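Long-range contact in protein disulfide-isomerase A4 (Rattus norvegicus, PDB 3EC3), which catalyses, in the endoplasmic reticulum, the rearrangement of disulfide bonds in proteins, this fragment being its noncatalytic b and b' domains: residues G40-L51 with V97-K107. The protein carries 1 engineered substitution. Numbering follows the deposited sequence.
Sequences GYLQYQDAANTL and VQGSTEASAIK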
ATOM      1  N   GLY A  40       2.575 -25.850  -7.277  1.00 19.53           N
ATOM      2  CA  GLY A  40       2.814 -24.460  -6.862  1.00 19.84           C
ATOM      3  C   GLY A  40       1.488 -23.783  -6.528  1.00 19.86           C
ATOM      4  O   GLY A  40       1.360 -23.029  -5.540  1.00 20.14           O
ATOM      5  N   TYR A  41       0.482 -24.038  -7.346  1.00 19.06           N
ATOM      6  CA  TYR A  41      -0.851 -23.506  -7.047  1.00 18.99           C
ATOM      7  C   TYR A  41      -1.348 -23.971  -5.667  1.00 19.12           C
ATOM      8  O   TYR A  41      -2.002 -23.228  -4.937  1.00 16.90           O
ATOM      9  CB  TYR A  41      -1.816 -23.938  -8.153  1.00 18.32           C
ATOM     10  CG  TYR A  41      -3.281 -23.672  -7.839  1.00 21.85           C
ATOM     11  CD1 TYR A  41      -4.183 -24.724  -7.697  1.00 21.03           C
ATOM     12  CD2 TYR A  41      -3.763 -22.347  -7.692  1.00 20.99           C
ATOM     13  CE1 TYR A  41      -5.523 -24.496  -7.421  1.00 22.43           C
ATOM     14  CE2 TYR A  41      -5.089 -22.115  -7.368  1.00 20.55           C
ATOM     15  CZ  TYR A  41      -5.969 -23.177  -7.286  1.00 20.97           C
ATOM     16  OH  TYR A  41      -7.304 -22.954  -6.979  1.00 23.40           O
ATOM     17  N   LEU A  42      -1.061 -25.221  -5.312  1.00 17.77           N
ATOM     18  CA  LEU A  42      -1.570 -25.760  -4.057  1.00 18.22           C
ATOM     19  C   LEU A  42      -0.882 -25.083  -2.881  1.00 17.69           C
ATOM     20  O   LEU A  42      -1.520 -24.798  -1.866  1.00 17.79           O
ATOM     21  CB  LEU A  42      -1.372 -27.301  -4.009  1.00 18.93           C
ATOM     22  CG  LEU A  42      -2.204 -28.064  -5.058  1.00 18.78           C
ATOM     23  CD1 LEU A  42      -1.935 -29.522  -4.857  1.00 23.02           C
ATOM     24  CD2 LEU A  42      -3.711 -27.848  -4.893  1.00 22.77           C
ATOM     25  N   GLN A  43       0.408 -24.798  -3.036  1.00 17.67           N
ATOM     26  CA  GLN A  43       1.162 -24.066  -2.037  1.00 18.33           C
ATOM     27  C   GLN A  43       0.616 -22.615  -1.887  1.00 18.66           C
ATOM     28  O   GLN A  43       0.499 -22.050  -0.775  1.00 19.75           O
ATOM     29  CB  GLN A  43       2.636 -24.024  -2.441  1.00 19.05           C
ATOM     30  CG  GLN A  43       3.397 -25.319  -2.208  1.00 19.99           C
ATOM     31  CD  GLN A  43       3.284 -25.835  -0.769  1.00 22.67           C
ATOM     32  OE1 GLN A  43       2.455 -26.694  -0.463  1.00 27.57           O
ATOM     33  NE2 GLN A  43       4.115 -25.326   0.100  1.00 21.58           N
ATOM     34  N   TYR A  44       0.274 -22.021  -3.017  1.00 17.66           N
ATOM     35  CA  TYR A  44      -0.339 -20.673  -3.032  1.00 18.15           C
ATOM     36  C   TYR A  44      -1.674 -20.663  -2.274  1.00 18.60           C
ATOM     37  O   TYR A  44      -1.893 -19.792  -1.422  1.00 18.08           O
ATOM     38  CB  TYR A  44      -0.517 -20.230  -4.494  1.00 17.42           C
ATOM     39  CG  TYR A  44      -1.264 -18.899  -4.651  1.00 18.53           C
ATOM     40  CD1 TYR A  44      -2.520 -18.847  -5.241  1.00 16.59           C
ATOM     41  CD2 TYR A  44      -0.683 -17.708  -4.225  1.00 20.02           C
ATOM     42  CE1 TYR A  44      -3.197 -17.628  -5.386  1.00 19.50           C
ATOM     43  CE2 TYR A  44      -1.342 -16.500  -4.353  1.00 19.58           C
ATOM     44  CZ  TYR A  44      -2.617 -16.474  -4.932  1.00 19.94           C
ATOM     45  OH  TYR A  44      -3.249 -15.242  -5.094  1.00 18.52           O
ATOM     46  N   GLN A  45      -2.540 -21.658  -2.533  1.00 19.98           N
ATOM     47  CA  GLN A  45      -3.847 -21.742  -1.859  1.00 20.96           C
ATOM     48  C   GLN A  45      -3.675 -21.923  -0.343  1.00 22.15           C
ATOM     49  O   GLN A  45      -4.492 -21.434   0.413  1.00 21.74           O
ATOM     50  CB  GLN A  45      -4.780 -22.847  -2.451  1.00 22.74           C
ATOM     51  CG  GLN A  45      -5.544 -22.491  -3.800  1.00 24.36           C
ATOM     52  CD  GLN A  45      -6.777 -21.516  -3.647  1.00 26.06           C
ATOM     53  OE1 GLN A  45      -6.859 -20.749  -2.676  1.00 29.81           O
ATOM     54  NE2 GLN A  45      -7.714 -21.539  -4.631  1.00 20.61           N
ATOM     55  N   ASP A  46      -2.646 -22.670   0.070  1.00 23.20           N
ATOM     56  CA  ASP A  46      -2.294 -22.856   1.508  1.00 24.13           C
ATOM     57  C   ASP A  46      -1.930 -21.515   2.168  1.00 23.59           C
ATOM     58  O   ASP A  46      -2.480 -21.162   3.215  1.00 22.72           O
ATOM     59  CB  ASP A  46      -1.140 -23.844   1.600  1.00 24.75           C
ATOM     60  CG  ASP A  46      -0.872 -24.341   3.012  1.00 30.20           C
ATOM     61  OD1 ASP A  46      -1.080 -23.600   3.997  1.00 35.48           O
ATOM     62  OD2 ASP A  46      -0.403 -25.493   3.121  1.00 34.27           O
ATOM     63  N   ALA A  47      -1.012 -20.785   1.544  1.00 22.57           N
ATOM     64  CA  ALA A  47      -0.671 -19.419   1.954  1.00 23.82           C
ATOM     65  C   ALA A  47      -1.876 -18.458   2.004  1.00 24.03           C
ATOM     66  O   ALA A  47      -2.019 -17.649   2.940  1.00 25.37           O
ATOM     67  CB  ALA A  47       0.394 -18.847   1.017  1.00 22.50           C
ATOM     68  N   ALA A  48      -2.695 -18.498   0.959  1.00 24.07           N
ATOM     69  CA  ALA A  48      -3.865 -17.640   0.840  1.00 24.12           C
ATOM     70  C   ALA A  48      -4.875 -17.927   1.966  1.00 24.41           C
ATOM     71  O   ALA A  48      -5.467 -17.013   2.546  1.00 24.22           O
ATOM     72  CB  ALA A  48      -4.507 -17.861  -0.505  1.00 24.48           C
ATOM     73  N   ASN A  49      -5.066 -19.210   2.268  1.00 25.03           N
ATOM     74  CA  ASN A  49      -6.002 -19.608   3.308  1.00 26.20           C
ATOM     75  C   ASN A  49      -5.630 -18.977   4.643  1.00 26.57           C
ATOM     76  O   ASN A  49      -6.486 -18.437   5.350  1.00 26.00           O
ATOM     77  CB  ASN A  49      -6.077 -21.134   3.461  1.00 25.79           C
ATOM     78  CG  ASN A  49      -6.977 -21.525   4.597  1.00 28.23           C
ATOM     79  OD1 ASN A  49      -8.171 -21.197   4.587  1.00 29.99           O
ATOM     80  ND2 ASN A  49      -6.404 -22.140   5.632  1.00 28.89           N
ATOM     81  N   THR A  50      -4.339 -19.011   4.955  1.00 27.15           N
ATOM     82  CA  THR A  50      -3.824 -18.432   6.179  1.00 27.84           C
ATOM     83  C   THR A  50      -4.059 -16.925   6.234  1.00 28.11           C
ATOM     84  O   THR A  50      -4.416 -16.381   7.282  1.00 28.44           O
ATOM     85  CB  THR A  50      -2.328 -18.769   6.333  1.00 27.91           C
ATOM     86  OG1 THR A  50      -2.191 -20.186   6.508  1.00 27.74           O
ATOM     87  CG2 THR A  50      -1.727 -18.076   7.517  1.00 29.87           C
ATOM     88  N   LEU A  51      -3.865 -16.255   5.102  1.00 27.64           N
ATOM     89  CA  LEU A  51      -4.013 -14.793   5.024  1.00 27.31           C
ATOM     90  C   LEU A  51      -5.404 -14.281   4.594  1.00 27.09           C
ATOM     91  O   LEU A  51      -5.582 -13.079   4.377  1.00 26.96           O
ATOM     92  CB  LEU A  51      -2.923 -14.201   4.118  1.00 26.48           C
ATOM     93  CG  LEU A  51      -1.451 -14.239   4.533  1.00 26.83           C
ATOM     94  CD1 LEU A  51      -0.550 -13.715   3.416  1.00 26.69           C
ATOM     95  CD2 LEU A  51      -1.213 -13.403   5.815  1.00 28.46           C
ATOM     96  N   VAL A  97       7.097 -19.661  -7.644  1.00 23.69           N
ATOM     97  CA  VAL A  97       6.360 -20.537  -6.739  1.00 24.10           C
ATOM     98  C   VAL A  97       6.226 -21.938  -7.326  1.00 24.97           C
ATOM     99  O   VAL A  97       5.599 -22.112  -8.377  1.00 25.04           O
ATOM    100  CB  VAL A  97       4.931 -20.007  -6.381  1.00 24.67           C
ATOM    101  CG1 VAL A  97       4.197 -21.011  -5.482  1.00 23.83           C
ATOM    102  CG2 VAL A  97       5.005 -18.660  -5.665  1.00 22.13           C
ATOM    103  N   GLN A  98       6.833 -22.923  -6.658  1.00 25.03           N
ATOM    104  CA  GLN A  98       6.592 -24.323  -7.027  1.00 24.72           C
ATOM    105  C   GLN A  98       6.238 -25.213  -5.855  1.00 23.77           C
ATOM    106  O   GLN A  98       5.986 -24.734  -4.760  1.00 22.56           O
ATOM    107  CB  GLN A  98       7.762 -24.901  -7.804  1.00 24.98           C
ATOM    108  CG  GLN A  98       9.083 -24.649  -7.185  1.00 28.95           C
ATOM    109  CD  GLN A  98      10.097 -24.433  -8.248  1.00 34.42           C
ATOM    110  OE1 GLN A  98      11.023 -25.213  -8.388  1.00 36.88           O
ATOM    111  NE2 GLN A  98       9.894 -23.388  -9.057  1.00 38.08           N
ATOM    112  N   GLY A  99       6.210 -26.524  -6.108  1.00 22.55           N
ATOM    113  CA  GLY A  99       5.743 -27.458  -5.111  1.00 23.14           C
ATOM    114  C   GLY A  99       6.631 -27.356  -3.899  1.00 23.40           C
ATOM    115  O   GLY A  99       6.160 -27.451  -2.777  1.00 23.94           O
ATOM    116  N   SER A 100       7.902 -27.068  -4.144  1.00 23.68           N
ATOM    117  CA  SER A 100       8.930 -27.031  -3.101  1.00 24.75           C
ATOM    118  C   SER A 100       8.943 -25.721  -2.310  1.00 24.56           C
ATOM    119  O   SER A 100       9.467 -25.677  -1.212  1.00 25.38           O
ATOM    120  CB  SER A 100      10.301 -27.353  -3.715  1.00 24.96           C
ATOM    121  OG  SER A 100      10.697 -26.329  -4.621  1.00 25.28           O
ATOM    122  N   THR A 101       8.337 -24.662  -2.865  1.00 24.25           N
ATOM    123  CA  THR A 101       8.205 -23.378  -2.191  1.00 23.95           C
ATOM    124  C   THR A 101       7.417 -23.474  -0.877  1.00 24.32           C
ATOM    125  O   THR A 101       6.288 -23.915  -0.868  1.00 25.61           O
ATOM    126  CB  THR A 101       7.531 -22.324  -3.128  1.00 22.65           C
ATOM    127  OG1 THR A 101       8.157 -22.361  -4.420  1.00 20.50           O
ATOM    128  CG2 THR A 101       7.676 -20.927  -2.551  1.00 21.33           C
ATOM    129  N   GLU A 102       8.022 -23.051   0.227  1.00 25.53           N
ATOM    130  CA  GLU A 102       7.346 -23.076   1.517  1.00 26.58           C
ATOM    131  C   GLU A 102       6.185 -22.091   1.536  1.00 26.44           C
ATOM    132  O   GLU A 102       6.326 -20.962   1.044  1.00 25.37           O
ATOM    133  CB  GLU A 102       8.337 -22.711   2.623  1.00 28.01           C
ATOM    134  CG  GLU A 102       9.304 -23.832   2.955  1.00 31.29           C
ATOM    135  CD  GLU A 102       9.918 -23.686   4.337  1.00 39.46           C
ATOM    136  OE1 GLU A 102      11.101 -24.079   4.509  1.00 43.35           O
ATOM    137  OE2 GLU A 102       9.232 -23.172   5.259  1.00 43.13           O
ATOM    138  N   ALA A 103       5.052 -22.498   2.115  1.00 25.86           N
ATOM    139  CA  ALA A 103       3.879 -21.613   2.187  1.00 26.06           C
ATOM    140  C   ALA A 103       4.203 -20.385   3.003  1.00 25.77           C
ATOM    141  O   ALA A 103       3.736 -19.289   2.702  1.00 25.35           O
ATOM    142  CB  ALA A 103       2.667 -22.334   2.758  1.00 26.27           C
ATOM    143  N   SER A 104       5.023 -20.571   4.033  1.00 25.45           N
ATOM    144  CA  SER A 104       5.488 -19.445   4.853  1.00 25.07           C
ATOM    145  C   SER A 104       6.263 -18.392   4.052  1.00 23.65           C
ATOM    146  O   SER A 104       6.148 -17.222   4.342  1.00 23.92           O
ATOM    147  CB  SER A 104       6.332 -19.954   6.032  1.00 25.15           C
ATOM    148  OG  SER A 104       7.469 -20.662   5.557  1.00 27.13           O
ATOM    149  N   ALA A 105       7.035 -18.799   3.045  1.00 23.04           N
ATOM    150  CA  ALA A 105       7.743 -17.835   2.180  1.00 22.07           C
ATOM    151  C   ALA A 105       6.749 -17.052   1.316  1.00 21.56           C
ATOM    152  O   ALA A 105       6.947 -15.881   1.043  1.00 22.28           O
ATOM    153  CB  ALA A 105       8.715 -18.554   1.273  1.00 21.70           C
ATOM    154  N   ILE A 106       5.709 -17.729   0.839  1.00 21.32           N
ATOM    155  CA  ILE A 106       4.669 -17.054   0.045  1.00 21.32           C
ATOM    156  C   ILE A 106       3.982 -16.020   0.910  1.00 21.93           C
ATOM    157  O   ILE A 106       3.842 -14.880   0.514  1.00 21.80           O
ATOM    158  CB  ILE A 106       3.664 -18.065  -0.529  1.00 20.85           C
ATOM    159  CG1 ILE A 106       4.389 -19.000  -1.495  1.00 21.74           C
ATOM    160  CG2 ILE A 106       2.475 -17.336  -1.234  1.00 21.97           C
ATOM    161  CD1 ILE A 106       3.511 -20.166  -2.015  1.00 22.47           C
ATOM    162  N   LYS A 107       3.595 -16.433   2.112  1.00 23.71           N
ATOM    163  CA  LYS A 107       2.920 -15.576   3.072  1.00 24.15           C
ATOM    164  C   LYS A 107       3.804 -14.371   3.411  1.00 23.91           C
ATOM    165  O   LYS A 107       3.328 -13.249   3.399  1.00 22.03           O
ATOM    166  CB  LYS A 107       2.514 -16.404   4.304  1.00 23.82           C
ATOM    167  CG  LYS A 107       2.075 -15.606   5.524  1.00 27.78           C
ATOM    168  CD  LYS A 107       1.529 -16.478   6.696  1.00 27.50           C
ATOM    169  CE  LYS A 107       1.608 -18.037   6.460  1.00 31.54           C
ATOM    170  NZ  LYS A 107       1.478 -18.858   7.733  1.00 33.12           N
TER
HETATM  171  O   HOH W   1       4.518 -25.291   3.118  1.00 44.45           O
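A47 and I106 meet where helix 40-51 crosses the start of helix 103-113. The axes of 40-51 and 103-107 cross at -59°. The methyls A47 CB and I106 CG2 lie 3.4 Å apart, a tight fit. I106 CG2 also sits at the edge of the Y44 ring. The I106 CD1 methyl reaches the Q43 backbone, 3.8 Å from Q43 O. G40, with no side chain, lets its CA come 3.6 Å from Q98 C.

Q43 bridges to the type I turn Q98-T101, just before helix 103-113. Its chain bends at chi2 (-54°), which brings the amide to T101. Q43 NE2 donates to T101 O at 2.8 Å, in the carbonyl plane. A water accepts from both Q43 NE2 and A103 N. A leucine here would probably leave T101 O without this donor and take away one of the water's contacts.

The solvent side is looser around D46. A103 CB is 4.1 Å from D46 CG, and D46 OD1 stays 6.6 Å from K107 NZ, too far for a salt bridge. At this exposed rim K107 still crosses T50 closely, at about a right angle. Its ammonium lies over a methyl, NZ 3.3 Å from T50 CG2, without a polar bond to T50. Two helices packed together on one face of a mixed five-stranded sheet are characteristic of the thioredoxin-like fold.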